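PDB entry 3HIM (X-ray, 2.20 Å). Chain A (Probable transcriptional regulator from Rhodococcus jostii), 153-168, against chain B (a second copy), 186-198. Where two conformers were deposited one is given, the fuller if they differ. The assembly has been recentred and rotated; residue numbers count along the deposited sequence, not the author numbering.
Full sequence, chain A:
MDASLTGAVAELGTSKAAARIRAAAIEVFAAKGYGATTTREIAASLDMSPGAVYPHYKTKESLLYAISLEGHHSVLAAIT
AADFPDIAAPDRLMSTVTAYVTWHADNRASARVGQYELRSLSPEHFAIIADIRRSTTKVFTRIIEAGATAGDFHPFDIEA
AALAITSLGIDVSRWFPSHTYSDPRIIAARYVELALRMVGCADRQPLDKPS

Chain A 153-168: FHPFDIEAAALAITSL
Chain B, residues 186-198: IIAARYVELALRM

Chain B 186-198 is helical throughout. Chain A runs as loop through A:Asp157, then as helix from A:Ile158 to A:Leu168. The helix axes approach to 10.0 Å and cross steeply, with a signed crossing angle of -78°. CA atoms set the register: A:Ala160 to B:Arg190 6.2 Å, A:Ala161 to B:Leu194 7.2 Å, A:Phe156 to B:Glu193 7.4 Å. A:Asp157 (chi1 t) caps the chain A helix; A:Asp157 OD1 accepts from A:Ala160 N at 2.8 Å.

B:Ile187 (t, p) brings B:Ile187 CD1 to 3.8 Å from A:Leu163 CD2; A:Leu163 is also t, p.

B:Arg190 has chi1 off-well at -110°, then p and m. B:Arg190 CG lies 3.1 Å from A:Ala160 CB, a very tight contact. B:Arg190 NH2 forms a salt bridge with B:Glu193 OE2 at 2.8 Å. A:Asp157 OD2 is 4.2 Å from B:Arg190 NE but well out of the guanidinium plane, so only the charges interact.

B:Tyr191 (chi1 m) points CB sideways, but its ring reaches chain A. B:Tyr191 CE1 is 4.1 Å from both A:Leu163 CD2 and A:Ala164 CB. The hydroxyl is bridged by water: B:Tyr191 OH to water 1 is 2.6 Å, and water 1 donates to A:Ser167 OG at 2.7 Å.

B:Glu193 (m, t) places CB over one face of the A:Phe156 ring (chi1 -88°).

B:Leu194 (m, t) packs against small alanines. B:Leu194 CD1 is 3.8 Å from A:Ala164 CB; B:Leu194 CD2 is 4.0 Å from A:Ala161 CB.

B:Arg197 (m, m, t, chi4 99°) reaches the loop before the helix. B:Arg197 NH2 and B:Arg197 NH1 both donate to A:His154 O, at 2.7 and 2.9 Å. The carbonyl lies near the guanidinium plane, as a forked bond requires. A:Phe156 CE2 covers one guanidinium face, 3.7 Å from B:Arg197 NE.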

# COMPACT_ATOMS: atom_id res chain seq x y z
N PHE A 153 23.75 14.51 -0.35
CA PHE A 153 22.35 14.53 -0.78
C PHE A 153 21.89 15.97 -0.85
O PHE A 153 22.34 16.81 -0.06
CB PHE A 153 21.44 13.79 0.22
CG PHE A 153 21.81 12.34 0.46
CD1 PHE A 153 22.39 11.55 -0.55
CD2 PHE A 153 21.51 11.73 1.68
CE1 PHE A 153 22.71 10.18 -0.32
CE2 PHE A 153 21.81 10.39 1.93
CZ PHE A 153 22.41 9.61 0.91
N HIS A 154 20.98 16.25 -1.77
CA HIS A 154 20.31 17.53 -1.79
C HIS A 154 18.80 17.36 -1.82
O HIS A 154 18.17 17.63 -2.84
CB HIS A 154 20.82 18.35 -2.97
CG HIS A 154 22.28 18.65 -2.88
ND1 HIS A 154 23.26 17.74 -3.23
CD2 HIS A 154 22.94 19.75 -2.44
CE1 HIS A 154 24.45 18.28 -3.03
NE2 HIS A 154 24.28 19.50 -2.55
N PRO A 155 18.22 16.90 -0.69
CA PRO A 155 16.79 16.59 -0.66
C PRO A 155 15.90 17.84 -0.71
O PRO A 155 16.29 18.89 -0.19
CB PRO A 155 16.62 15.84 0.67
CG PRO A 155 17.75 16.32 1.53
CD PRO A 155 18.88 16.62 0.60
N PHE A 156 14.75 17.73 -1.37
CA PHE A 156 13.71 18.76 -1.34
C PHE A 156 13.10 18.75 0.07
O PHE A 156 12.93 19.78 0.71
CB PHE A 156 12.58 18.44 -2.34
CG PHE A 156 12.79 18.97 -3.75
CD1 PHE A 156 12.64 20.33 -4.05
CD2 PHE A 156 13.04 18.08 -4.81
CE1 PHE A 156 12.79 20.81 -5.38
CE2 PHE A 156 13.20 18.55 -6.14
CZ PHE A 156 13.08 19.92 -6.42
N ASP A 157 12.73 17.57 0.55
CA ASP A 157 11.94 17.47 1.76
C ASP A 157 12.27 16.14 2.39
O ASP A 157 11.89 15.08 1.87
CB ASP A 157 10.44 17.56 1.43
CG ASP A 157 9.56 17.56 2.67
OD1 ASP A 157 9.72 16.67 3.54
OD2 ASP A 157 8.68 18.45 2.78
N ILE A 158 12.97 16.20 3.52
CA ILE A 158 13.50 14.98 4.15
C ILE A 158 12.39 14.06 4.63
O ILE A 158 12.41 12.86 4.34
CB ILE A 158 14.56 15.32 5.23
CG1 ILE A 158 15.80 15.93 4.54
CG2 ILE A 158 14.87 14.08 6.11
CD1 ILE A 158 16.94 16.31 5.48
N GLU A 159 11.40 14.60 5.33
CA GLU A 159 10.28 13.77 5.80
C GLU A 159 9.54 13.12 4.62
O GLU A 159 9.16 11.95 4.69
CB GLU A 159 9.31 14.57 6.68
CG GLU A 159 7.99 13.85 6.96
CD GLU A 159 7.14 14.45 8.10
OE1 GLU A 159 7.38 15.60 8.53
OE2 GLU A 159 6.20 13.75 8.56
N ALA A 160 9.37 13.87 3.53
CA ALA A 160 8.64 13.36 2.38
C ALA A 160 9.36 12.17 1.73
O ALA A 160 8.72 11.17 1.37
CB ALA A 160 8.40 14.45 1.37
N ALA A 161 10.69 12.30 1.58
CA ALA A 161 11.53 11.24 1.02
C ALA A 161 11.54 9.98 1.89
O ALA A 161 11.42 8.87 1.36
CB ALA A 161 12.96 11.73 0.77
N ALA A 162 11.71 10.14 3.21
CA ALA A 162 11.69 9.00 4.15
C ALA A 162 10.33 8.29 4.15
O ALA A 162 10.24 7.06 4.20
CB ALA A 162 12.05 9.47 5.57
N LEU A 163 9.26 9.08 4.12
CA LEU A 163 7.92 8.54 3.95
C LEU A 163 7.81 7.72 2.66
O LEU A 163 7.34 6.58 2.68
CB LEU A 163 6.89 9.67 3.94
CG LEU A 163 5.56 9.24 3.29
CD1 LEU A 163 4.78 8.24 4.20
CD2 LEU A 163 4.73 10.44 2.97
N ALA A 164 8.21 8.30 1.54
CA ALA A 164 8.13 7.58 0.28
C ALA A 164 8.97 6.29 0.31
O ALA A 164 8.52 5.25 -0.13
CB ALA A 164 8.53 8.46 -0.88
N ILE A 165 10.17 6.34 0.86
CA ILE A 165 10.95 5.10 0.98
C ILE A 165 10.19 4.05 1.82
O ILE A 165 9.97 2.93 1.37
CB ILE A 165 12.35 5.39 1.55
CG1 ILE A 165 13.17 6.11 0.48
CG2 ILE A 165 13.02 4.10 1.99
CD1 ILE A 165 14.32 6.90 1.01
N THR A 166 9.74 4.45 3.00
CA THR A 166 9.01 3.52 3.87
C THR A 166 7.78 2.95 3.18
O THR A 166 7.49 1.76 3.31
CB THR A 166 8.57 4.18 5.18
OG1 THR A 166 7.89 5.39 4.88
CG2 THR A 166 9.77 4.47 6.05
N SER A 167 7.07 3.78 2.43
CA SER A 167 5.85 3.36 1.79
C SER A 167 6.14 2.37 0.64
O SER A 167 5.42 1.38 0.45
CB SER A 167 5.09 4.60 1.30
OG SER A 167 4.12 4.27 0.34
N LEU A 168 7.20 2.64 -0.12
CA LEU A 168 7.63 1.73 -1.17
C LEU A 168 7.93 0.34 -0.64
O LEU A 168 7.51 -0.66 -1.21
CB LEU A 168 8.85 2.27 -1.91
CG LEU A 168 8.53 3.31 -2.98
CD1 LEU A 168 9.82 3.95 -3.52
CD2 LEU A 168 7.72 2.66 -4.10
N ILE B 186 -1.03 18.66 -0.63
CA ILE B 186 0.33 18.66 -0.06
C ILE B 186 1.06 17.33 -0.38
O ILE B 186 2.20 17.33 -0.87
CB ILE B 186 0.32 18.97 1.48
CG1 ILE B 186 -0.24 20.37 1.73
CG2 ILE B 186 1.72 18.79 2.09
CD1 ILE B 186 -0.41 20.77 3.23
N ILE B 187 0.41 16.21 -0.13
CA ILE B 187 1.08 14.95 -0.43
C ILE B 187 1.38 14.81 -1.93
O ILE B 187 2.49 14.41 -2.31
CB ILE B 187 0.37 13.70 0.18
CG1 ILE B 187 1.21 12.43 -0.07
CG2 ILE B 187 -1.04 13.53 -0.37
CD1 ILE B 187 2.63 12.49 0.48
N ALA B 188 0.45 15.20 -2.79
CA ALA B 188 0.70 15.10 -4.22
C ALA B 188 1.91 15.95 -4.61
O ALA B 188 2.76 15.51 -5.39
CB ALA B 188 -0.53 15.49 -5.02
N ALA B 189 2.00 17.16 -4.04
CA ALA B 189 3.09 18.07 -4.38
C ALA B 189 4.43 17.45 -4.00
O ALA B 189 5.38 17.49 -4.77
CB ALA B 189 2.91 19.43 -3.71
N ARG B 190 4.48 16.87 -2.80
CA ARG B 190 5.68 16.16 -2.35
C ARG B 190 6.07 14.99 -3.26
O ARG B 190 7.25 14.78 -3.57
CB ARG B 190 5.48 15.67 -0.92
CG ARG B 190 6.32 16.37 0.10
CD ARG B 190 5.90 17.78 0.36
NE ARG B 190 6.33 18.73 -0.68
CZ ARG B 190 5.75 19.91 -0.84
NH1 ARG B 190 4.76 20.26 -0.01
NH2 ARG B 190 6.12 20.74 -1.80
N TYR B 191 5.06 14.25 -3.71
CA TYR B 191 5.29 13.06 -4.51
C TYR B 191 5.63 13.45 -5.93
O TYR B 191 6.39 12.75 -6.60
CB TYR B 191 4.08 12.13 -4.46
CG TYR B 191 4.10 11.20 -3.28
CD1 TYR B 191 5.00 11.37 -2.22
CD2 TYR B 191 3.20 10.14 -3.21
CE1 TYR B 191 5.00 10.48 -1.13
CE2 TYR B 191 3.18 9.27 -2.15
CZ TYR B 191 4.07 9.42 -1.11
OH TYR B 191 4.02 8.50 -0.07
N VAL B 192 5.09 14.57 -6.38
CA VAL B 192 5.52 15.12 -7.68
C VAL B 192 7.03 15.41 -7.69
O VAL B 192 7.73 15.02 -8.63
CB VAL B 192 4.73 16.37 -8.06
CG1 VAL B 192 5.42 17.11 -9.19
CG2 VAL B 192 3.31 15.99 -8.46
N GLU B 193 7.53 16.08 -6.65
CA GLU B 193 8.97 16.39 -6.55
C GLU B 193 9.82 15.13 -6.61
O GLU B 193 10.88 15.09 -7.27
CB GLU B 193 9.27 17.15 -5.26
CG GLU B 193 8.71 18.56 -5.27
CD GLU B 193 8.49 19.10 -3.88
OE1 GLU B 193 8.81 18.39 -2.89
OE2 GLU B 193 7.97 20.23 -3.78
N LEU B 194 9.35 14.10 -5.92
CA LEU B 194 10.09 12.84 -5.82
C LEU B 194 10.07 12.05 -7.14
O LEU B 194 11.10 11.49 -7.52
CB LEU B 194 9.61 12.00 -4.64
CG LEU B 194 9.89 12.61 -3.27
CD1 LEU B 194 8.92 12.03 -2.21
CD2 LEU B 194 11.35 12.41 -2.84
N ALA B 195 8.92 12.01 -7.81
CA ALA B 195 8.78 11.39 -9.12
C ALA B 195 9.72 12.03 -10.17
O ALA B 195 10.39 11.35 -10.95
CB ALA B 195 7.31 11.47 -9.59
N LEU B 196 9.78 13.35 -10.18
CA LEU B 196 10.68 14.02 -11.12
C LEU B 196 12.11 13.63 -10.81
O LEU B 196 12.87 13.32 -11.74
CB LEU B 196 10.49 15.54 -11.12
CG LEU B 196 9.15 15.97 -11.72
CD1 LEU B 196 8.89 17.44 -11.40
CD2 LEU B 196 9.06 15.71 -13.23
N ARG B 197 12.46 13.59 -9.53
CA ARG B 197 13.81 13.20 -9.11
C ARG B 197 14.14 11.76 -9.49
O ARG B 197 15.26 11.46 -9.93
CB ARG B 197 14.01 13.42 -7.61
CG ARG B 197 14.28 14.86 -7.23
CD ARG B 197 15.76 15.14 -7.28
NE ARG B 197 16.15 16.47 -6.81
CZ ARG B 197 16.63 16.75 -5.60
NH1 ARG B 197 16.77 15.80 -4.68
NH2 ARG B 197 16.98 17.99 -5.29
N MET B 198 13.16 10.88 -9.29
CA MET B 198 13.28 9.47 -9.62
C MET B 198 13.61 9.27 -11.10
O MET B 198 14.45 8.43 -11.43
CB MET B 198 11.97 8.74 -9.29
CG MET B 198 11.89 8.25 -7.84
SD MET B 198 10.38 7.30 -7.56
CE MET B 198 9.34 8.63 -6.96
O HOH W 1 2.57 6.37 -0.50